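Local structure of fusolin (Unidentified entomopoxvirus, 4OW5) at residues I171-G176 against G201-Q206; P179-R184 against V195-V200. The protein crystallizes in vivo into virulence-enhancing viral spindles and probably binds and oxidatively cleaves chitin as a copper-dependent lytic polysaccharide monooxygenase. All coordinates share one frame; numbering follows the deposited sequence.

Contact 1 (I171-G176 against G201-Q206). With EDO (1,2-ethanediol), chain G; EDO (1,2-ethanediol), chain B.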
ATOM      1  N   ILE A 171     -15.831   1.579 -12.955  1.00 13.70           N
ATOM      2  CA  ILE A 171     -16.993   2.324 -12.492  1.00 13.68           C
ATOM      3  C   ILE A 171     -16.943   3.715 -13.104  1.00 15.04           C
ATOM      4  O   ILE A 171     -15.949   4.424 -12.891  1.00 14.28           O
ATOM      5  CB  ILE A 171     -16.986   2.452 -10.932  1.00 17.57           C
ATOM      6  CG1 ILE A 171     -17.039   1.060 -10.228  1.00 19.53           C
ATOM      7  CG2 ILE A 171     -18.168   3.336 -10.466  1.00 18.45           C
ATOM      8  CD1 ILE A 171     -16.540   1.117  -8.831  1.00 23.17           C
ATOM      9  N   ASN A 172     -18.009   4.131 -13.804  1.00 12.09           N
ATOM     10  CA  ASN A 172     -18.055   5.469 -14.383  1.00 12.15           C
ATOM     11  C   ASN A 172     -18.214   6.527 -13.278  1.00 15.46           C
ATOM     12  O   ASN A 172     -19.114   6.418 -12.444  1.00 15.37           O
ATOM     13  CB  ASN A 172     -19.186   5.589 -15.389  1.00 16.26           C
ATOM     14  CG  ASN A 172     -19.138   6.903 -16.108  1.00 24.35           C
ATOM     15  OD1 ASN A 172     -19.823   7.844 -15.736  1.00 26.06           O
ATOM     16  ND2 ASN A 172     -18.139   7.099 -16.958  1.00 24.88           N
ATOM     17  N   ILE A 173     -17.337   7.514 -13.260  1.00  9.57           N
ATOM     18  CA  ILE A 173     -17.387   8.612 -12.285  1.00 11.66           C
ATOM     19  C   ILE A 173     -17.549   9.976 -12.973  1.00 13.92           C
ATOM     20  O   ILE A 173     -17.742  10.962 -12.274  1.00 13.18           O
ATOM     21  CB  ILE A 173     -16.186   8.632 -11.318  1.00 14.18           C
ATOM     22  CG1 ILE A 173     -14.855   8.856 -12.046  1.00 15.21           C
ATOM     23  CG2 ILE A 173     -16.192   7.358 -10.456  1.00 15.08           C
ATOM     24  CD1 ILE A 173     -13.633   8.968 -11.127  1.00 19.65           C
ATOM     25  N   PHE A 174     -17.545  10.020 -14.306  1.00  9.97           N
ATOM     26  CA  PHE A 174     -17.754  11.246 -15.061  1.00 10.11           C
ATOM     27  C   PHE A 174     -18.160  10.930 -16.507  1.00 16.40           C
ATOM     28  O   PHE A 174     -17.527  10.114 -17.171  1.00 14.42           O
ATOM     29  CB  PHE A 174     -16.496  12.155 -15.074  1.00 11.30           C
ATOM     30  CG  PHE A 174     -16.686  13.470 -15.808  1.00 13.04           C
ATOM     31  CD1 PHE A 174     -16.541  13.543 -17.191  1.00 14.80           C
ATOM     32  CD2 PHE A 174     -16.901  14.654 -15.108  1.00 15.33           C
ATOM     33  CE1 PHE A 174     -16.668  14.752 -17.864  1.00 15.08           C
ATOM     34  CE2 PHE A 174     -17.006  15.879 -15.780  1.00 17.40           C
ATOM     35  CZ  PHE A 174     -16.941  15.915 -17.157  1.00 15.57           C
ATOM     36  N   THR A 175     -19.176  11.634 -17.008  1.00 14.75           N
ATOM     37  CA  THR A 175     -19.606  11.533 -18.394  1.00 13.85           C
ATOM     38  C   THR A 175     -20.100  12.885 -18.839  1.00 16.71           C
ATOM     39  O   THR A 175     -21.040  13.373 -18.242  1.00 14.92           O
ATOM     40  CB  THR A 175     -20.717  10.498 -18.584  1.00 20.17           C
ATOM     41  OG1 THR A 175     -20.306   9.245 -18.088  1.00 23.48           O
ATOM     42  CG2 THR A 175     -21.138  10.382 -20.036  1.00 18.05           C
ATOM     43  N   GLY A 176     -19.544  13.416 -19.914  1.00 14.32           N
ATOM     44  CA  GLY A 176     -20.046  14.635 -20.528  1.00 15.13           C
ATOM     45  C   GLY A 176     -18.978  15.438 -21.241  1.00 17.98           C
ATOM     46  O   GLY A 176     -17.782  15.130 -21.186  1.00 15.02           O
ATOM     47  N   GLY A 201     -14.371  14.263  -8.210  1.00 18.78           N
ATOM     48  CA  GLY A 201     -14.142  13.725  -6.890  1.00 18.25           C
ATOM     49  C   GLY A 201     -13.736  12.287  -7.082  1.00 21.78           C
ATOM     50  O   GLY A 201     -14.480  11.523  -7.681  1.00 23.28           O
ATOM     51  N   ILE A 202     -12.535  11.934  -6.678  1.00 16.84           N
ATOM     52  CA  ILE A 202     -12.024  10.562  -6.834  1.00 15.86           C
ATOM     53  C   ILE A 202     -12.294   9.786  -5.572  1.00 19.30           C
ATOM     54  O   ILE A 202     -11.803  10.197  -4.526  1.00 17.61           O
ATOM     55  CB  ILE A 202     -10.510  10.587  -7.148  1.00 16.83           C
ATOM     56  CG1 ILE A 202     -10.220  11.471  -8.384  1.00 17.12           C
ATOM     57  CG2 ILE A 202      -9.973   9.163  -7.347  1.00 17.93           C
ATOM     58  CD1 ILE A 202     -10.884  11.004  -9.690  1.00 24.85           C
ATOM     59  N   PRO A 203     -13.018   8.649  -5.638  1.00 18.39           N
ATOM     60  CA  PRO A 203     -13.218   7.842  -4.422  1.00 19.08           C
ATOM     61  C   PRO A 203     -11.869   7.424  -3.858  1.00 22.18           C
ATOM     62  O   PRO A 203     -10.980   7.013  -4.603  1.00 18.90           O
ATOM     63  CB  PRO A 203     -14.038   6.624  -4.913  1.00 21.55           C
ATOM     64  CG  PRO A 203     -14.642   7.077  -6.211  1.00 26.39           C
ATOM     65  CD  PRO A 203     -13.667   8.030  -6.812  1.00 21.81           C
ATOM     66  N   VAL A 204     -11.700   7.573  -2.562  1.00 19.70           N
ATOM     67  CA  VAL A 204     -10.472   7.198  -1.975  1.00 20.89           C
ATOM     68  C   VAL A 204     -10.396   5.636  -2.077  1.00 26.01           C
ATOM     69  O   VAL A 204     -11.404   4.921  -2.227  1.00 24.66           O
ATOM     70  CB  VAL A 204     -10.280   7.800  -0.554  1.00 26.50           C
ATOM     71  CG1 VAL A 204      -8.981   7.346   0.075  1.00 26.59           C
ATOM     72  CG2 VAL A 204     -10.247   9.314  -0.648  1.00 27.41           C
ATOM     73  N   ARG A 205      -9.200   5.204  -2.328  1.00 21.23           N
ATOM     74  CA  ARG A 205      -8.833   3.798  -2.463  1.00 19.18           C
ATOM     75  C   ARG A 205      -7.713   3.594  -1.487  1.00 19.21           C
ATOM     76  O   ARG A 205      -6.900   4.506  -1.289  1.00 16.79           O
ATOM     77  CB  ARG A 205      -8.387   3.508  -3.907  1.00 19.05           C
ATOM     78  CG  ARG A 205      -9.520   3.487  -4.927  1.00 18.92           C
ATOM     79  CD  ARG A 205     -10.183   2.152  -4.989  1.00 19.44           C
ATOM     80  NE  ARG A 205     -11.266   2.096  -5.978  1.00 19.79           N
ATOM     81  CZ  ARG A 205     -12.502   2.531  -5.777  1.00 22.45           C
ATOM     82  NH1 ARG A 205     -12.844   3.084  -4.620  1.00 20.86           N
ATOM     83  NH2 ARG A 205     -13.413   2.415  -6.730  1.00 15.72           N
ATOM     84  N   GLN A 206      -7.632   2.404  -0.907  1.00 17.12           N
ATOM     85  CA  GLN A 206      -6.542   2.042  -0.009  1.00 16.27           C
ATOM     86  C   GLN A 206      -5.437   1.310  -0.761  1.00 18.52           C
ATOM     87  O   GLN A 206      -4.479   0.909  -0.150  1.00 19.43           O
ATOM     88  CB  GLN A 206      -7.109   1.162   1.130  1.00 18.63           C
ATOM     89  CG  GLN A 206      -8.322   1.797   1.838  1.00 26.61           C
ATOM     90  CD  GLN A 206      -8.066   3.217   2.311  1.00 51.35           C
ATOM     91  OE1 GLN A 206      -7.013   3.521   2.875  1.00 46.88           O
ATOM     92  NE2 GLN A 206      -9.040   4.110   2.157  1.00 41.57           N
TER
HETATM   93  C1  EDO G 406     -16.375   2.570  -4.869  1.00 43.03           C
HETATM   94  O1  EDO G 406     -15.954   3.522  -5.836  1.00 38.16           O
HETATM   95  C2  EDO G 406     -16.291   3.199  -3.461  1.00 44.76           C
HETATM   96  O2  EDO G 406     -15.792   2.231  -2.547  1.00 48.76           O
HETATM   97  C1  EDO B 401     -21.576   9.564 -13.604  1.00 42.63           C
HETATM   98  O1  EDO B 401     -21.600   8.177 -13.357  1.00 41.52           O
HETATM   99  C2  EDO B 401     -22.209   9.891 -14.966  1.00 46.00           C
HETATM  100  O2  EDO B 401     -23.237   8.971 -15.268  1.00 49.40           O

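Contact 2 (P179-R184 against V195-V200)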
ATOM      1  N   PRO A 179     -15.246  21.768 -21.797  1.00 29.56           N
ATOM      2  CA  PRO A 179     -14.830  22.781 -22.776  1.00 28.77           C
ATOM      3  C   PRO A 179     -13.306  22.965 -22.765  1.00 27.20           C
ATOM      4  O   PRO A 179     -12.646  22.739 -21.748  1.00 25.26           O
ATOM      5  CB  PRO A 179     -15.556  24.046 -22.299  1.00 31.42           C
ATOM      6  CG  PRO A 179     -15.581  23.884 -20.808  1.00 37.02           C
ATOM      7  CD  PRO A 179     -15.831  22.394 -20.594  1.00 32.63           C
ATOM      8  N   LEU A 180     -12.757  23.324 -23.918  1.00 21.77           N
ATOM      9  CA  LEU A 180     -11.347  23.679 -24.042  1.00 18.95           C
ATOM     10  C   LEU A 180     -11.058  24.988 -23.276  1.00 19.70           C
ATOM     11  O   LEU A 180     -11.835  25.941 -23.365  1.00 19.06           O
ATOM     12  CB  LEU A 180     -11.018  23.876 -25.518  1.00 19.30           C
ATOM     13  CG  LEU A 180     -10.854  22.635 -26.293  1.00 24.85           C
ATOM     14  CD1 LEU A 180     -11.173  22.863 -27.760  1.00 25.71           C
ATOM     15  CD2 LEU A 180      -9.477  22.086 -26.102  1.00 25.65           C
ATOM     16  N   VAL A 181      -9.959  25.038 -22.537  1.00 14.80           N
ATOM     17  CA  VAL A 181      -9.562  26.228 -21.768  0.50 13.04           C
ATOM     18  C   VAL A 181      -8.120  26.498 -22.009  1.00 16.95           C
ATOM     19  O   VAL A 181      -7.390  25.576 -22.365  1.00 17.22           O
ATOM     20  CB  VAL A 181      -9.828  26.120 -20.244  0.50 15.02           C
ATOM     21  CG1 VAL A 181     -11.298  26.360 -19.922  0.50 16.18           C
ATOM     22  CG2 VAL A 181      -9.326  24.785 -19.667  0.50 12.61           C
ATOM     23  N   GLN A 182      -7.675  27.754 -21.779  1.00 15.66           N
ATOM     24  CA  GLN A 182      -6.275  28.081 -21.922  1.00 15.98           C
ATOM     25  C   GLN A 182      -5.500  27.342 -20.865  1.00 19.14           C
ATOM     26  O   GLN A 182      -5.925  27.293 -19.700  1.00 17.50           O
ATOM     27  CB  GLN A 182      -5.983  29.605 -21.813  1.00 17.40           C
ATOM     28  CG  GLN A 182      -4.561  29.971 -22.255  1.00 32.89           C
ATOM     29  CD  GLN A 182      -4.196  31.393 -21.888  1.00 58.97           C
ATOM     30  OE1 GLN A 182      -4.824  32.349 -22.333  1.00 50.47           O
ATOM     31  NE2 GLN A 182      -3.182  31.575 -21.049  1.00 60.59           N
ATOM     32  N   ARG A 183      -4.358  26.782 -21.261  1.00 16.76           N
ATOM     33  CA  ARG A 183      -3.485  26.077 -20.339  1.00 17.72           C
ATOM     34  C   ARG A 183      -2.926  27.078 -19.327  1.00 24.73           C
ATOM     35  O   ARG A 183      -2.670  28.250 -19.659  1.00 24.76           O
ATOM     36  CB  ARG A 183      -2.322  25.372 -21.089  1.00 18.35           C
ATOM     37  CG  ARG A 183      -1.180  26.312 -21.468  1.00 22.87           C
ATOM     38  CD  ARG A 183      -0.068  25.686 -22.315  1.00 31.53           C
ATOM     39  NE  ARG A 183       1.019  25.105 -21.531  1.00 45.52           N
ATOM     40  CZ  ARG A 183       1.950  25.784 -20.856  1.00 69.74           C
ATOM     41  NH1 ARG A 183       1.934  27.116 -20.835  1.00 60.77           N
ATOM     42  NH2 ARG A 183       2.891  25.136 -20.178  1.00 60.95           N
ATOM     43  N   ARG A 184      -2.722  26.632 -18.114  1.00 20.94           N
ATOM     44  CA  ARG A 184      -2.143  27.505 -17.112  1.00 20.82           C
ATOM     45  C   ARG A 184      -0.630  27.544 -17.274  1.00 24.20           C
ATOM     46  O   ARG A 184      -0.060  26.622 -17.843  1.00 20.73           O
ATOM     47  CB  ARG A 184      -2.484  27.016 -15.720  1.00 16.82           C
ATOM     48  CG  ARG A 184      -3.939  27.114 -15.334  1.00 20.01           C
ATOM     49  CD  ARG A 184      -4.028  27.150 -13.825  1.00 26.38           C
ATOM     50  NE  ARG A 184      -5.398  26.975 -13.349  1.00 27.79           N
ATOM     51  CZ  ARG A 184      -6.011  25.805 -13.228  1.00 34.16           C
ATOM     52  NH1 ARG A 184      -5.389  24.677 -13.574  1.00 18.12           N
ATOM     53  NH2 ARG A 184      -7.256  25.750 -12.792  1.00 25.81           N
ATOM     54  N   VAL A 195      -6.109  23.127 -23.301  1.00 13.26           N
ATOM     55  CA  VAL A 195      -6.222  21.835 -22.623  1.00 12.94           C
ATOM     56  C   VAL A 195      -7.684  21.613 -22.273  1.00 16.99           C
ATOM     57  O   VAL A 195      -8.480  22.558 -22.286  1.00 18.88           O
ATOM     58  CB  VAL A 195      -5.335  21.763 -21.345  1.00 16.53           C
ATOM     59  CG1 VAL A 195      -3.848  21.748 -21.692  1.00 16.77           C
ATOM     60  CG2 VAL A 195      -5.653  22.894 -20.369  1.00 16.57           C
ATOM     61  N   TYR A 196      -8.026  20.385 -21.927  1.00 13.42           N
ATOM     62  CA  TYR A 196      -9.305  20.034 -21.344  1.00 13.16           C
ATOM     63  C   TYR A 196      -9.046  19.869 -19.867  1.00 18.27           C
ATOM     64  O   TYR A 196      -8.161  19.091 -19.509  1.00 17.03           O
ATOM     65  CB  TYR A 196      -9.885  18.762 -21.910  1.00 14.10           C
ATOM     66  CG  TYR A 196     -10.309  18.848 -23.352  1.00 14.75           C
ATOM     67  CD1 TYR A 196     -11.555  19.329 -23.692  1.00 16.41           C
ATOM     68  CD2 TYR A 196      -9.533  18.294 -24.356  1.00 16.41           C
ATOM     69  CE1 TYR A 196     -11.977  19.374 -25.016  1.00 16.10           C
ATOM     70  CE2 TYR A 196      -9.928  18.350 -25.686  1.00 17.31           C
ATOM     71  CZ  TYR A 196     -11.141  18.918 -26.018  1.00 20.63           C
ATOM     72  OH  TYR A 196     -11.526  18.938 -27.332  1.00 21.69           O
ATOM     73  N   ARG A 197      -9.751  20.620 -19.016  1.00 15.74           N
ATOM     74  CA  ARG A 197      -9.623  20.499 -17.556  1.00 15.60           C
ATOM     75  C   ARG A 197     -10.951  20.376 -16.878  1.00 22.21           C
ATOM     76  O   ARG A 197     -11.856  21.122 -17.200  1.00 21.89           O
ATOM     77  CB  ARG A 197      -8.938  21.693 -16.921  1.00 16.75           C
ATOM     78  CG  ARG A 197      -7.496  21.849 -17.171  1.00 15.72           C
ATOM     79  CD  ARG A 197      -6.894  22.843 -16.179  1.00 23.94           C
ATOM     80  NE  ARG A 197      -7.549  24.155 -16.160  1.00 24.74           N
ATOM     81  CZ  ARG A 197      -7.151  25.249 -16.820  1.00 29.62           C
ATOM     82  NH1 ARG A 197      -6.075  25.217 -17.590  1.00 17.69           N
ATOM     83  NH2 ARG A 197      -7.823  26.386 -16.699  1.00 20.10           N
ATOM     84  N   THR A 198     -11.041  19.518 -15.870  1.00 21.02           N
ATOM     85  CA  THR A 198     -12.255  19.346 -15.071  1.00 23.11           C
ATOM     86  C   THR A 198     -11.879  18.773 -13.700  1.00 24.87           C
ATOM     87  O   THR A 198     -10.937  18.013 -13.621  1.00 23.82           O
ATOM     88  CB  THR A 198     -13.270  18.422 -15.812  1.00 32.13           C
ATOM     89  OG1 THR A 198     -14.551  18.554 -15.223  1.00 40.94           O
ATOM     90  CG2 THR A 198     -12.864  16.949 -15.825  1.00 32.92           C
ATOM     91  N   THR A 199     -12.643  19.088 -12.658  1.00 23.58           N
ATOM     92  CA  THR A 199     -12.476  18.517 -11.333  1.00 22.11           C
ATOM     93  C   THR A 199     -13.467  17.399 -11.175  1.00 25.85           C
ATOM     94  O   THR A 199     -14.670  17.582 -11.409  1.00 24.25           O
ATOM     95  CB  THR A 199     -12.626  19.566 -10.229  1.00 21.65           C
ATOM     96  OG1 THR A 199     -11.592  20.524 -10.400  1.00 28.80           O
ATOM     97  CG2 THR A 199     -12.483  18.965  -8.823  1.00 19.86           C
ATOM     98  N   VAL A 200     -12.965  16.247 -10.715  1.00 21.99           N
ATOM     99  CA  VAL A 200     -13.766  15.071 -10.397  1.00 22.20           C
ATOM    100  C   VAL A 200     -13.377  14.650  -9.013  1.00 22.29           C
ATOM    101  O   VAL A 200     -12.182  14.696  -8.689  1.00 19.84           O
ATOM    102  CB  VAL A 200     -13.542  13.922 -11.418  1.00 27.88           C
ATOM    103  CG1 VAL A 200     -14.432  12.722 -11.102  1.00 28.04           C
ATOM    104  CG2 VAL A 200     -13.771  14.404 -12.831  1.00 28.60           C
TER
HETATM  105  O   HOH W   1     -11.833  22.443 -19.307  1.00 40.66           O
HETATM  106  O   HOH W   2      -3.464  23.815 -17.256  1.00 16.65           O

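Contact 1 (I171-G176 against G201-Q206)
Ile173 reaches Ile202 through a first torsion that sets CG1 between the backbone N and the carbonyl carbon (chi1 63°) and a second that extends CD1 beyond it. Ile202 bends at chi2 (-61°): its CA–CB bond points away from the contact, yet its end returns. The two CD1 methyls meet at 3.7 Å, and this apolar touch is the shortest approach between 171-176 and 201-206. CD1 of Ile173 also lies 4.4 Å from CD of Pro203. Farther along, CD1 of Ile171 stands 4.0 Å from NH2 of Arg205, near the guanidinium plane, so that a methyl borders a charged edge. That same NH2 donates an in-plane bond of 2.9 Å to O1 of a 1,2-ethanediol, probably from the crystallisation liquor, and a second bond to the carbonyl of Thr154, tying Arg205 to strand 147-154. No hydrogen bond joins the two segments; strand segments 171-176 and 201-203 run nearly antiparallel (167°), 8.5 Å apart at closest approach. Ile202 is buried against Ile134 and Phe136, whereas Ile171 is exposed. Ile173 and Phe174 both face Ile151, a classic beta bulge in strand 170-176. Such side-chain contact between strands of two different sheets is characteristic of a beta sandwich, here the fibronectin type III-like core of the monooxygenase fold.

Contact 2 (P179-R184 against V195-V200)
Backbone hydrogen bonds first join Val181 and Val195, an antiparallel hydrogen-bonded pair: each N donates to the other's O at 2.9 Å, nearly straight. The strand axes nevertheless cross at 101°, and beyond this pair water carries the backbone link: one molecule donates to the carbonyl of Pro179 and accepts from N of Arg197.

Apolar contacts accompany the pair. CD2 of Leu180 sits over one face of the Tyr196 ring, 3.8 Å from its centroid, a CH-pi contact displaced toward the rim on the CZ side. Tyr196 OH is held by Glu145, and the side chain of Tyr196 lies about 6 Å from that of His144, which binds copper or zinc in other crystals of this protein, no metal being bound to this chain here.

The charged interactions centre on Arg197. Its chain bends at chi3 (-55°), which turns NE back. In one of two modelled conformers of Val181, and to that extent doubtfully, CG2 of Val181 lies 3.6 Å from CZ of Arg197, over the centre of one guanidinium face. Across the opposite face stacks the guanidinium of Arg184, centres 3.8 Å apart and planes at 26°. NH1 of Arg197 donates to O of Gln182 at 3.0 Å, and a water accepts from both this NH1 and N of Arg184.

Two like charges thus lie face to face, a repulsion probably eased by Glu135, which forms a salt bridge with Arg184 and a long, weak ion pair with Arg197. NH2 of Arg184 also donates to O of Met359 of the second subunit, so Arg184 links the stack to that subunit.

Strand 194-203 serves both contacts, and contact 2 is nested within the chain loop that contact 1 closes. Contact 1 is a small surface contact between sheets, apolar at its middle; contact 2 is larger, partly buried and lies within one sheet, where 180-182 forms an outermost strand. The difference in place is matched in chemistry: aliphatic side chains do most of the touching between the sheets, with no hydrogen bond across, whereas the hairpin combines backbone bonds, waters and a guanidinium stack. The two meet where Phe174 packs on Thr198 and Val200, and Ile173 on Val200. Contact 1 lies away from the annotated metal sites, while Tyr196 brings contact 2 near one of them.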